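Local coordinates for chromatin structure-remodeling complex subunit RSC2 (Saccharomyces cerevisiae, PDB 4BB7), which forms part of the RSC complex, which remodels chromatin in an ATP-dependent way, and contributes here its histone H3-binding BAH domain, at residues R79-N84 with Y171-R176; H75-L80 with G204-R209; W66-E71 with M87-Y92. All blocks are in the same frame, centred on the assembly; numbering follows the deposited sequence.

Interaction 1 of 3, residues R79-N84 with Y171-R176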
loop_
_atom_site.group_PDB
_atom_site.type_symbol
_atom_site.label_atom_id
_atom_site.label_comp_id
_atom_site.label_asym_id
_atom_site.label_seq_id
_atom_site.Cartn_x
_atom_site.Cartn_y
_atom_site.Cartn_z
ATOM N N ARG A 79 -30.581 -14.419 -7.868
ATOM C CA ARG A 79 -30.485 -13.291 -6.948
ATOM C C ARG A 79 -31.046 -12.003 -7.557
ATOM O O ARG A 79 -30.860 -11.727 -8.743
ATOM C CB ARG A 79 -29.044 -13.079 -6.469
ATOM C CG ARG A 79 -28.925 -12.016 -5.382
ATOM C CD ARG A 79 -27.659 -12.162 -4.545
ATOM N NE ARG A 79 -27.592 -11.158 -3.484
ATOM C CZ ARG A 79 -27.793 -11.410 -2.193
ATOM N NH1 ARG A 79 -28.065 -12.643 -1.786
ATOM N NH2 ARG A 79 -27.718 -10.428 -1.304
ATOM N N LEU A 80 -31.741 -11.223 -6.736
ATOM C CA LEU A 80 -32.311 -9.956 -7.176
ATOM C C LEU A 80 -31.516 -8.786 -6.604
ATOM O O LEU A 80 -30.846 -8.923 -5.579
ATOM C CB LEU A 80 -33.773 -9.852 -6.745
ATOM C CG LEU A 80 -34.712 -10.883 -7.365
ATOM C CD1 LEU A 80 -36.095 -10.812 -6.732
ATOM C CD2 LEU A 80 -34.783 -10.683 -8.874
ATOM N N PHE A 81 -31.600 -7.639 -7.269
ATOM C CA PHE A 81 -30.842 -6.459 -6.868
ATOM C C PHE A 81 -31.671 -5.199 -7.043
ATOM O O PHE A 81 -32.538 -5.137 -7.911
ATOM C CB PHE A 81 -29.568 -6.328 -7.708
ATOM C CG PHE A 81 -28.639 -7.500 -7.598
ATOM C CD1 PHE A 81 -27.721 -7.578 -6.562
ATOM C CD2 PHE A 81 -28.672 -8.517 -8.537
ATOM C CE1 PHE A 81 -26.861 -8.652 -6.459
ATOM C CE2 PHE A 81 -27.812 -9.595 -8.442
ATOM C CZ PHE A 81 -26.903 -9.664 -7.402
ATOM N N TYR A 82 -31.401 -4.191 -6.223
ATOM C CA TYR A 82 -32.041 -2.896 -6.400
ATOM C C TYR A 82 -31.404 -2.184 -7.582
ATOM O O TYR A 82 -30.291 -2.520 -7.991
ATOM C CB TYR A 82 -31.901 -2.041 -5.139
ATOM C CG TYR A 82 -32.460 -2.701 -3.900
ATOM C CD1 TYR A 82 -33.828 -2.717 -3.654
ATOM C CD2 TYR A 82 -31.621 -3.316 -2.981
ATOM C CE1 TYR A 82 -34.343 -3.324 -2.522
ATOM C CE2 TYR A 82 -32.126 -3.924 -1.846
ATOM C CZ TYR A 82 -33.486 -3.926 -1.623
ATOM O OH TYR A 82 -33.987 -4.535 -0.499
ATOM N N LYS A 83 -32.116 -1.217 -8.145
ATOM C CA LYS A 83 -31.522 -0.354 -9.151
ATOM C C LYS A 83 -30.432 0.467 -8.476
ATOM O O LYS A 83 -30.685 1.157 -7.488
ATOM C CB LYS A 83 -32.573 0.559 -9.785
ATOM C CG LYS A 83 -32.003 1.534 -10.802
ATOM C CD LYS A 83 -33.075 2.050 -11.745
ATOM C CE LYS A 83 -33.667 0.919 -12.581
ATOM N NZ LYS A 83 -34.654 1.414 -13.588
ATOM N N ASN A 84 -29.216 0.369 -9.000
ATOM C CA ASN A 84 -28.075 1.078 -8.432
ATOM C C ASN A 84 -27.583 0.499 -7.110
ATOM O O ASN A 84 -27.029 1.221 -6.282
ATOM C CB ASN A 84 -28.398 2.562 -8.260
ATOM C CG ASN A 84 -28.614 3.261 -9.576
ATOM O OD1 ASN A 84 -27.874 3.045 -10.541
ATOM N ND2 ASN A 84 -29.635 4.109 -9.628
ATOM N N TYR A 171 -34.425 -6.247 -9.401
ATOM C CA TYR A 171 -34.157 -6.596 -10.790
ATOM C C TYR A 171 -33.308 -7.853 -10.891
ATOM O O TYR A 171 -32.453 -8.093 -10.045
ATOM C CB TYR A 171 -33.475 -5.428 -11.511
ATOM C CG TYR A 171 -34.282 -4.151 -11.466
ATOM C CD1 TYR A 171 -34.350 -3.387 -10.306
ATOM C CD2 TYR A 171 -34.986 -3.715 -12.577
ATOM C CE1 TYR A 171 -35.097 -2.220 -10.256
ATOM C CE2 TYR A 171 -35.734 -2.550 -12.540
ATOM C CZ TYR A 171 -35.786 -1.808 -11.380
ATOM O OH TYR A 171 -36.531 -0.651 -11.348
ATOM N N PRO A 172 -33.548 -8.661 -11.932
ATOM C CA PRO A 172 -32.804 -9.904 -12.145
ATOM C C PRO A 172 -31.339 -9.623 -12.462
ATOM O O PRO A 172 -31.011 -8.568 -13.013
ATOM C CB PRO A 172 -33.496 -10.517 -13.363
ATOM C CG PRO A 172 -34.061 -9.346 -14.096
ATOM C CD PRO A 172 -34.504 -8.396 -13.022
ATOM N N SER A 173 -30.473 -10.570 -12.115
ATOM C CA SER A 173 -29.035 -10.415 -12.279
ATOM C C SER A 173 -28.654 -9.997 -13.690
ATOM O O SER A 173 -29.184 -10.532 -14.664
ATOM C CB SER A 173 -28.318 -11.717 -11.927
ATOM O OG SER A 173 -26.930 -11.613 -12.193
ATOM N N PRO A 174 -27.720 -9.043 -13.799
ATOM C CA PRO A 174 -27.213 -8.572 -15.089
ATOM C C PRO A 174 -26.296 -9.602 -15.753
ATOM O O PRO A 174 -26.021 -9.484 -16.944
ATOM C CB PRO A 174 -26.418 -7.321 -14.710
ATOM C CG PRO A 174 -25.965 -7.580 -13.323
ATOM C CD PRO A 174 -27.078 -8.354 -12.668
ATOM N N ILE A 175 -25.836 -10.599 -14.998
ATOM C CA ILE A 175 -24.968 -11.637 -15.557
ATOM C C ILE A 175 -25.620 -13.016 -15.530
ATOM O O ILE A 175 -24.941 -14.038 -15.620
ATOM C CB ILE A 175 -23.590 -11.705 -14.845
ATOM C CG1 ILE A 175 -23.758 -11.954 -13.344
ATOM C CG2 ILE A 175 -22.786 -10.430 -15.098
ATOM C CD1 ILE A 175 -22.444 -12.046 -12.595
ATOM N N ARG A 176 -26.940 -13.044 -15.409
ATOM C CA ARG A 176 -27.665 -14.306 -15.445
ATOM C C ARG A 176 -27.320 -15.064 -16.723
ATOM O O ARG A 176 -27.328 -16.295 -16.745
ATOM C CB ARG A 176 -29.173 -14.059 -15.366
ATOM C CG ARG A 176 -29.669 -13.041 -16.375
ATOM C CD ARG A 176 -31.174 -12.866 -16.313
ATOM N NE ARG A 176 -31.599 -11.688 -17.063
ATOM C CZ ARG A 176 -32.867 -11.357 -17.283
ATOM N NH1 ARG A 176 -33.844 -12.122 -16.815
ATOM N NH2 ARG A 176 -33.156 -10.264 -17.979
#
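Within this BAH-domain structure, one antiparallel hydrogen-bonded pair, Phe81 with Tyr171, ties the short strand 80-82 to the end of strand 166-172. Phe81 N gives to Tyr171 O at 2.9 Å, and Tyr171 N returns a short bond of 2.6 Å to Phe81 O; both donors lie in the plane of the carbonyl they reach. The buried part is around Phe81. Its CG stands anti to the carbonyl carbon (chi1 -60°), which sends the ring toward the departing chain, so that Phe81 CE2 meets Ser173 CA at 4.1 Å with the ring edge turned to it. Beyond this ring the chain bends away in a type I turn from Ser173 to Arg176. The looser end, partly exposed, is where the Lys83 side chain crosses the Tyr171 ring obliquely: Lys83 CE comes to 3.5 Å from Tyr171 OH, while NZ is bonded to Ile244 O. An alanine in place of Tyr171 would remove the ring, and Lys83 would probably be held less firmly here, although the backbone bonds could remain. At the start of the turn, Ser173 OG, anti to its own N, bonds His75 NE2 and accepts from Ile175 N at 3.2 Å, closing an ST turn.

Interaction 2 of 3, residues H75-L80 with G204-R209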
loop_
_atom_site.group_PDB
_atom_site.type_symbol
_atom_site.label_atom_id
_atom_site.label_comp_id
_atom_site.label_asym_id
_atom_site.label_seq_id
_atom_site.Cartn_x
_atom_site.Cartn_y
_atom_site.Cartn_z
ATOM N N HIS A 75 -22.771 -14.896 -7.301
ATOM C CA HIS A 75 -24.055 -15.069 -6.631
ATOM C C HIS A 75 -24.986 -16.025 -7.370
ATOM O O HIS A 75 -24.839 -16.260 -8.573
ATOM C CB HIS A 75 -24.747 -13.715 -6.474
ATOM C CG HIS A 75 -24.936 -12.988 -7.768
ATOM N ND1 HIS A 75 -23.998 -12.113 -8.272
ATOM C CD2 HIS A 75 -25.947 -13.018 -8.667
ATOM C CE1 HIS A 75 -24.427 -11.627 -9.423
ATOM N NE2 HIS A 75 -25.608 -12.159 -9.685
ATOM N N ARG A 76 -25.951 -16.566 -6.632
ATOM C CA ARG A 76 -26.987 -17.419 -7.205
ATOM C C ARG A 76 -27.645 -16.726 -8.390
ATOM O O ARG A 76 -27.955 -15.537 -8.340
ATOM C CB ARG A 76 -28.035 -17.771 -6.144
ATOM C CG ARG A 76 -27.497 -18.628 -5.007
ATOM C CD ARG A 76 -28.444 -18.670 -3.815
ATOM N NE ARG A 76 -29.818 -18.986 -4.196
ATOM C CZ ARG A 76 -30.726 -19.494 -3.367
ATOM N NH1 ARG A 76 -30.410 -19.759 -2.106
ATOM N NH2 ARG A 76 -31.951 -19.745 -3.802
ATOM N N VAL A 77 -27.856 -17.482 -9.459
ATOM C CA VAL A 77 -28.392 -16.930 -10.694
ATOM C C VAL A 77 -29.751 -16.267 -10.477
ATOM O O VAL A 77 -30.175 -15.421 -11.269
ATOM C CB VAL A 77 -28.524 -18.024 -11.763
ATOM C CG1 VAL A 77 -29.611 -19.016 -11.369
ATOM C CG2 VAL A 77 -28.822 -17.412 -13.114
ATOM N N ASP A 78 -30.437 -16.648 -9.404
ATOM C CA ASP A 78 -31.770 -16.116 -9.150
ATOM C C ASP A 78 -31.760 -14.978 -8.132
ATOM O O ASP A 78 -32.811 -14.612 -7.599
ATOM C CB ASP A 78 -32.732 -17.227 -8.712
ATOM C CG ASP A 78 -32.332 -17.862 -7.397
ATOM O OD1 ASP A 78 -31.119 -18.058 -7.171
ATOM O OD2 ASP A 78 -33.234 -18.163 -6.584
ATOM N N ARG A 79 -30.581 -14.419 -7.868
ATOM C CA ARG A 79 -30.485 -13.291 -6.948
ATOM C C ARG A 79 -31.046 -12.003 -7.557
ATOM O O ARG A 79 -30.860 -11.727 -8.743
ATOM C CB ARG A 79 -29.044 -13.079 -6.469
ATOM C CG ARG A 79 -28.925 -12.016 -5.382
ATOM C CD ARG A 79 -27.659 -12.162 -4.545
ATOM N NE ARG A 79 -27.592 -11.158 -3.484
ATOM C CZ ARG A 79 -27.793 -11.410 -2.193
ATOM N NH1 ARG A 79 -28.065 -12.643 -1.786
ATOM N NH2 ARG A 79 -27.718 -10.428 -1.304
ATOM N N LEU A 80 -31.741 -11.223 -6.736
ATOM C CA LEU A 80 -32.311 -9.956 -7.176
ATOM C C LEU A 80 -31.516 -8.786 -6.604
ATOM O O LEU A 80 -30.846 -8.923 -5.579
ATOM C CB LEU A 80 -33.773 -9.852 -6.745
ATOM C CG LEU A 80 -34.712 -10.883 -7.365
ATOM C CD1 LEU A 80 -36.095 -10.812 -6.732
ATOM C CD2 LEU A 80 -34.783 -10.683 -8.874
ATOM N N GLY A 204 -18.254 -11.217 -12.531
ATOM C CA GLY A 204 -18.494 -12.279 -11.573
ATOM C C GLY A 204 -19.127 -13.486 -12.237
ATOM O O GLY A 204 -19.192 -13.564 -13.464
ATOM N N ALA A 205 -19.597 -14.429 -11.429
ATOM C CA ALA A 205 -20.208 -15.643 -11.954
ATOM C C ALA A 205 -21.541 -15.928 -11.280
ATOM O O ALA A 205 -21.839 -15.384 -10.213
ATOM C CB ALA A 205 -19.270 -16.828 -11.788
ATOM N N VAL A 206 -22.338 -16.787 -11.909
ATOM C CA VAL A 206 -23.613 -17.197 -11.340
ATOM C C VAL A 206 -23.723 -18.715 -11.302
ATOM O O VAL A 206 -23.179 -19.408 -12.160
ATOM C CB VAL A 206 -24.800 -16.614 -12.126
ATOM C CG1 VAL A 206 -24.825 -15.100 -12.006
ATOM C CG2 VAL A 206 -24.729 -17.035 -13.581
ATOM N N TYR A 207 -24.425 -19.226 -10.296
ATOM C CA TYR A 207 -24.623 -20.660 -10.153
ATOM C C TYR A 207 -26.039 -20.990 -9.672
ATOM O O TYR A 207 -26.807 -20.099 -9.316
ATOM C CB TYR A 207 -23.578 -21.248 -9.207
ATOM C CG TYR A 207 -23.638 -20.699 -7.800
ATOM C CD1 TYR A 207 -23.180 -19.421 -7.514
ATOM C CD2 TYR A 207 -24.141 -21.464 -6.757
ATOM C CE1 TYR A 207 -23.226 -18.916 -6.231
ATOM C CE2 TYR A 207 -24.189 -20.969 -5.467
ATOM C CZ TYR A 207 -23.731 -19.693 -5.213
ATOM O OH TYR A 207 -23.779 -19.189 -3.934
ATOM N N MET A 208 -26.377 -22.275 -9.662
ATOM C CA MET A 208 -27.729 -22.705 -9.314
ATOM C C MET A 208 -27.811 -23.224 -7.877
ATOM O O MET A 208 -26.837 -23.738 -7.330
ATOM C CB MET A 208 -28.217 -23.774 -10.301
ATOM C CG MET A 208 -29.717 -23.725 -10.599
ATOM S SD MET A 208 -30.245 -24.854 -11.912
ATOM C CE MET A 208 -29.451 -24.123 -13.340
ATOM N N ARG A 209 -28.983 -23.084 -7.268
ATOM C CA ARG A 209 -29.210 -23.574 -5.914
ATOM C C ARG A 209 -30.687 -23.885 -5.699
ATOM O O ARG A 209 -31.554 -23.243 -6.290
ATOM C CB ARG A 209 -28.738 -22.543 -4.882
ATOM C CG ARG A 209 -27.238 -22.549 -4.618
ATOM C CD ARG A 209 -26.790 -23.868 -3.993
ATOM N NE ARG A 209 -25.341 -23.937 -3.816
ATOM C CZ ARG A 209 -24.491 -24.371 -4.743
ATOM N NH1 ARG A 209 -24.940 -24.775 -5.923
ATOM N NH2 ARG A 209 -23.189 -24.398 -4.492
#
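A two-stranded parallel ladder, short and weakly bonded, joins strand 75-76 to strand 206-207, far along the chain of this BAH-domain structure. Its firm bonds lie at the two ends: His75 N to Ala205 O at 3.1 Å, nearly along the C=O axis, and Val77 N to Tyr207 O at 2.8 Å, straight at 165°. Between them Tyr207 N reaches His75 O only weakly. His75 and Val206 run alongside each other on one face, and methyl CG1 of Val206 sits 3.8 Å from His75 NE2 in an off-centre CH-pi contact. The imidazole is fixed from both nitrogens, NE2 bonded to Ser173 and ND1 to Thr73. Past the ladder the chain reverses in a type I turn from Arg76 to Arg79, closed by Arg79 N on Arg76 O, and Val77 at its second position rests its CB 4.0 Å from Val206 CB. Tyr207 leaves the backbone away from the partner strand, yet chi1 of 62° folds its ring back so that Arg76 CA lies over one face, toward the rim. The Arg76 chain, bent at chi3, lays a guanidinium face under Arg209 CB; the Arg76 edge meets Asp78, NE 3.4 Å from Asp78 OD1, in a long, weak salt bridge.

Interaction 3 of 3, residues W66-E71 with M87-Y92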
loop_
_atom_site.group_PDB
_atom_site.type_symbol
_atom_site.label_atom_id
_atom_site.label_comp_id
_atom_site.label_asym_id
_atom_site.label_seq_id
_atom_site.Cartn_x
_atom_site.Cartn_y
_atom_site.Cartn_z
ATOM N N TRP A 66 -13.581 -0.340 -1.363
ATOM C CA TRP A 66 -14.322 -0.659 -2.577
ATOM C C TRP A 66 -15.716 -1.195 -2.295
ATOM O O TRP A 66 -15.946 -1.873 -1.295
ATOM C CB TRP A 66 -13.548 -1.665 -3.434
ATOM C CG TRP A 66 -12.366 -1.078 -4.145
ATOM C CD1 TRP A 66 -11.995 0.234 -4.174
ATOM C CD2 TRP A 66 -11.399 -1.785 -4.929
ATOM N NE1 TRP A 66 -10.856 0.389 -4.928
ATOM C CE2 TRP A 66 -10.471 -0.836 -5.405
ATOM C CE3 TRP A 66 -11.229 -3.130 -5.277
ATOM C CZ2 TRP A 66 -9.389 -1.186 -6.209
ATOM C CZ3 TRP A 66 -10.154 -3.475 -6.079
ATOM C CH2 TRP A 66 -9.248 -2.506 -6.536
ATOM N N TYR A 67 -16.644 -0.875 -3.190
ATOM C CA TYR A 67 -17.986 -1.437 -3.167
ATOM C C TYR A 67 -18.298 -1.989 -4.552
ATOM O O TYR A 67 -18.273 -1.253 -5.537
ATOM C CB TYR A 67 -19.015 -0.373 -2.780
ATOM C CG TYR A 67 -18.982 0.021 -1.321
ATOM C CD1 TYR A 67 -17.854 0.614 -0.764
ATOM C CD2 TYR A 67 -20.087 -0.181 -0.504
ATOM C CE1 TYR A 67 -17.820 0.982 0.569
ATOM C CE2 TYR A 67 -20.064 0.188 0.831
ATOM C CZ TYR A 67 -18.928 0.766 1.359
ATOM O OH TYR A 67 -18.905 1.130 2.683
ATOM N N TYR A 68 -18.581 -3.283 -4.627
ATOM C CA TYR A 68 -18.817 -3.938 -5.909
ATOM C C TYR A 68 -20.216 -3.672 -6.452
ATOM O O TYR A 68 -21.145 -3.383 -5.697
ATOM C CB TYR A 68 -18.600 -5.450 -5.790
ATOM C CG TYR A 68 -17.155 -5.867 -5.641
ATOM C CD1 TYR A 68 -16.124 -4.948 -5.798
ATOM C CD2 TYR A 68 -16.820 -7.185 -5.360
ATOM C CE1 TYR A 68 -14.799 -5.331 -5.669
ATOM C CE2 TYR A 68 -15.500 -7.576 -5.229
ATOM C CZ TYR A 68 -14.493 -6.646 -5.382
ATOM O OH TYR A 68 -13.177 -7.033 -5.251
ATOM N N ARG A 69 -20.355 -3.763 -7.769
ATOM C CA ARG A 69 -21.665 -3.781 -8.396
ATOM C C ARG A 69 -22.023 -5.248 -8.599
ATOM O O ARG A 69 -21.140 -6.105 -8.571
ATOM C CB ARG A 69 -21.638 -3.055 -9.739
ATOM C CG ARG A 69 -21.043 -1.658 -9.699
ATOM C CD ARG A 69 -21.014 -1.067 -11.099
ATOM N NE ARG A 69 -20.299 0.204 -11.168
ATOM C CZ ARG A 69 -20.889 1.390 -11.263
ATOM N NH1 ARG A 69 -22.211 1.476 -11.296
ATOM N NH2 ARG A 69 -20.157 2.492 -11.328
ATOM N N PRO A 70 -23.317 -5.544 -8.802
ATOM C CA PRO A 70 -23.783 -6.931 -8.934
ATOM C C PRO A 70 -22.969 -7.746 -9.941
ATOM O O PRO A 70 -22.525 -8.853 -9.627
ATOM C CB PRO A 70 -25.220 -6.765 -9.430
ATOM C CG PRO A 70 -25.648 -5.436 -8.890
ATOM C CD PRO A 70 -24.420 -4.573 -8.931
ATOM N N GLU A 71 -22.779 -7.203 -11.139
ATOM C CA GLU A 71 -22.061 -7.915 -12.193
ATOM C C GLU A 71 -20.644 -8.286 -11.770
ATOM O O GLU A 71 -19.987 -9.098 -12.421
ATOM C CB GLU A 71 -22.011 -7.078 -13.471
ATOM C CG GLU A 71 -21.319 -5.730 -13.308
ATOM C CD GLU A 71 -22.288 -4.594 -13.002
ATOM O OE1 GLU A 71 -23.396 -4.862 -12.486
ATOM O OE2 GLU A 71 -21.939 -3.426 -13.289
ATOM N N MET A 87 -22.496 -3.481 -3.076
ATOM C CA MET A 87 -22.157 -4.245 -1.883
ATOM C C MET A 87 -20.792 -3.823 -1.345
ATOM O O MET A 87 -19.890 -3.508 -2.119
ATOM C CB MET A 87 -22.147 -5.748 -2.185
ATOM C CG MET A 87 -23.523 -6.402 -2.251
ATOM S SD MET A 87 -24.466 -5.949 -3.715
ATOM C CE MET A 87 -23.357 -6.475 -5.018
ATOM N N LYS A 88 -20.650 -3.820 -0.021
ATOM C CA LYS A 88 -19.388 -3.471 0.626
ATOM C C LYS A 88 -18.428 -4.656 0.649
ATOM O O LYS A 88 -18.829 -5.792 0.913
ATOM C CB LYS A 88 -19.632 -2.993 2.059
ATOM C CG LYS A 88 -18.359 -2.650 2.820
ATOM C CD LYS A 88 -18.631 -2.500 4.305
ATOM C CE LYS A 88 -17.432 -1.920 5.021
ATOM N NZ LYS A 88 -16.216 -2.750 4.831
ATOM N N THR A 89 -17.155 -4.380 0.385
ATOM C CA THR A 89 -16.137 -5.424 0.353
ATOM C C THR A 89 -15.047 -5.201 1.399
ATOM O O THR A 89 -15.060 -4.212 2.135
ATOM C CB THR A 89 -15.491 -5.537 -1.046
ATOM O OG1 THR A 89 -14.734 -4.355 -1.332
ATOM C CG2 THR A 89 -16.562 -5.716 -2.112
ATOM N N GLY A 90 -14.101 -6.129 1.455
ATOM C CA GLY A 90 -12.981 -6.017 2.365
ATOM C C GLY A 90 -11.776 -5.396 1.691
ATOM O O GLY A 90 -10.665 -5.472 2.205
ATOM N N GLN A 91 -12.000 -4.773 0.539
ATOM C CA GLN A 91 -10.915 -4.187 -0.242
ATOM C C GLN A 91 -10.644 -2.727 0.115
ATOM O O GLN A 91 -11.377 -1.831 -0.298
ATOM C CB GLN A 91 -11.218 -4.309 -1.735
ATOM C CG GLN A 91 -11.379 -5.741 -2.216
ATOM C CD GLN A 91 -10.067 -6.498 -2.246
ATOM O OE1 GLN A 91 -8.998 -5.910 -2.428
ATOM N NE2 GLN A 91 -10.139 -7.810 -2.065
ATOM N N TYR A 92 -9.590 -2.490 0.887
ATOM C CA TYR A 92 -9.149 -1.127 1.167
ATOM C C TYR A 92 -7.898 -0.840 0.347
ATOM O O TYR A 92 -6.793 -1.219 0.729
ATOM C CB TYR A 92 -8.897 -0.927 2.665
ATOM C CG TYR A 92 -10.125 -1.181 3.515
ATOM C CD1 TYR A 92 -10.529 -2.477 3.814
ATOM C CD2 TYR A 92 -10.883 -0.131 4.013
ATOM C CE1 TYR A 92 -11.651 -2.722 4.587
ATOM C CE2 TYR A 92 -12.011 -0.363 4.787
ATOM C CZ TYR A 92 -12.391 -1.663 5.071
ATOM O OH TYR A 92 -13.510 -1.909 5.841
#
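Trp66 O is gripped twice by one residue: Thr89 N reaches it at 3.3 Å in the carbonyl plane, and Thr89 OG1 at 2.8 Å from above that plane, 58° out of it. The hydroxyl can do this because OG1 occupies the crowded position between backbone N and carbonyl carbon (chi1 67°); the same oxygen also takes a weak bond from Gln91 N. Here, in the large mixed sheet of the BAH domain, strand 60-68 runs antiparallel to strand 87-96, the last counted on this side, which turns a corner at Gly90; Lys88 bonds Tyr132 through the backbone beyond it. Before the corner Tyr67 faces Lys88 in a non-hydrogen-bonded pair, and Met87 N gives to Tyr68 O at 3.0 Å; the return bond from Tyr68 N to Met87 O is weak. Past the corner, Trp66 N points almost straight at Gln91 O, 2.9 Å away.

The two tyrosines go to opposite faces. On the face of Tyr67 and Lys88, the lysine backbone lies over the phenol ring, Lys88 CA 3.9 Å from the Tyr67 centroid, and the aliphatic chain runs on past the hydroxyl to carry NZ to Tyr92 OH. On the face of Tyr68 and Met87, the Met87 side chain folds at chi2 and chi3 and brings CE to Pro70, while Phe130 and Tyr132 of strand 130-133 pack on Met87. The Tyr68 and Gln91 polar ends, OH and NE2, both bond Glu134, and the phenol and amide planes are only 9° apart. Trp66 crosses Gln91 obliquely, CE3 touching CB, while its NE1 is bonded to His95. Thr89 CG2, directed by the same torsion that seats the hydroxyl, stands over the centre of the Tyr68 ring, 3.5 Å from its centroid.

Overall arrangement
All three contacts draw on the chain between Trp66 and Tyr92. Interactions 1 and 2 share Arg79 and Leu80, and their centres lie about 10 Å apart; His75 joins them, its NE2 2.9 Å from Ser173 OG, a probable hydrogen bond, and 3.6 Å from Phe81 CE2. Ile175 adds to this seam, with CG1 on Val206 and CD1 on Gly204. The centre of interaction 3 lies about 15 Å from that of interaction 1 and about 17 Å from that of interaction 2. It reaches the former through Pro70 CG, 3.8 Å from Phe81 CD1, and the latter through Glu71 O, 2.7 Å from Gly204 N, a probable hydrogen bond. The 3-10 turn at Pro70-Glu71, just after strand 60-68, thus touches both other contacts.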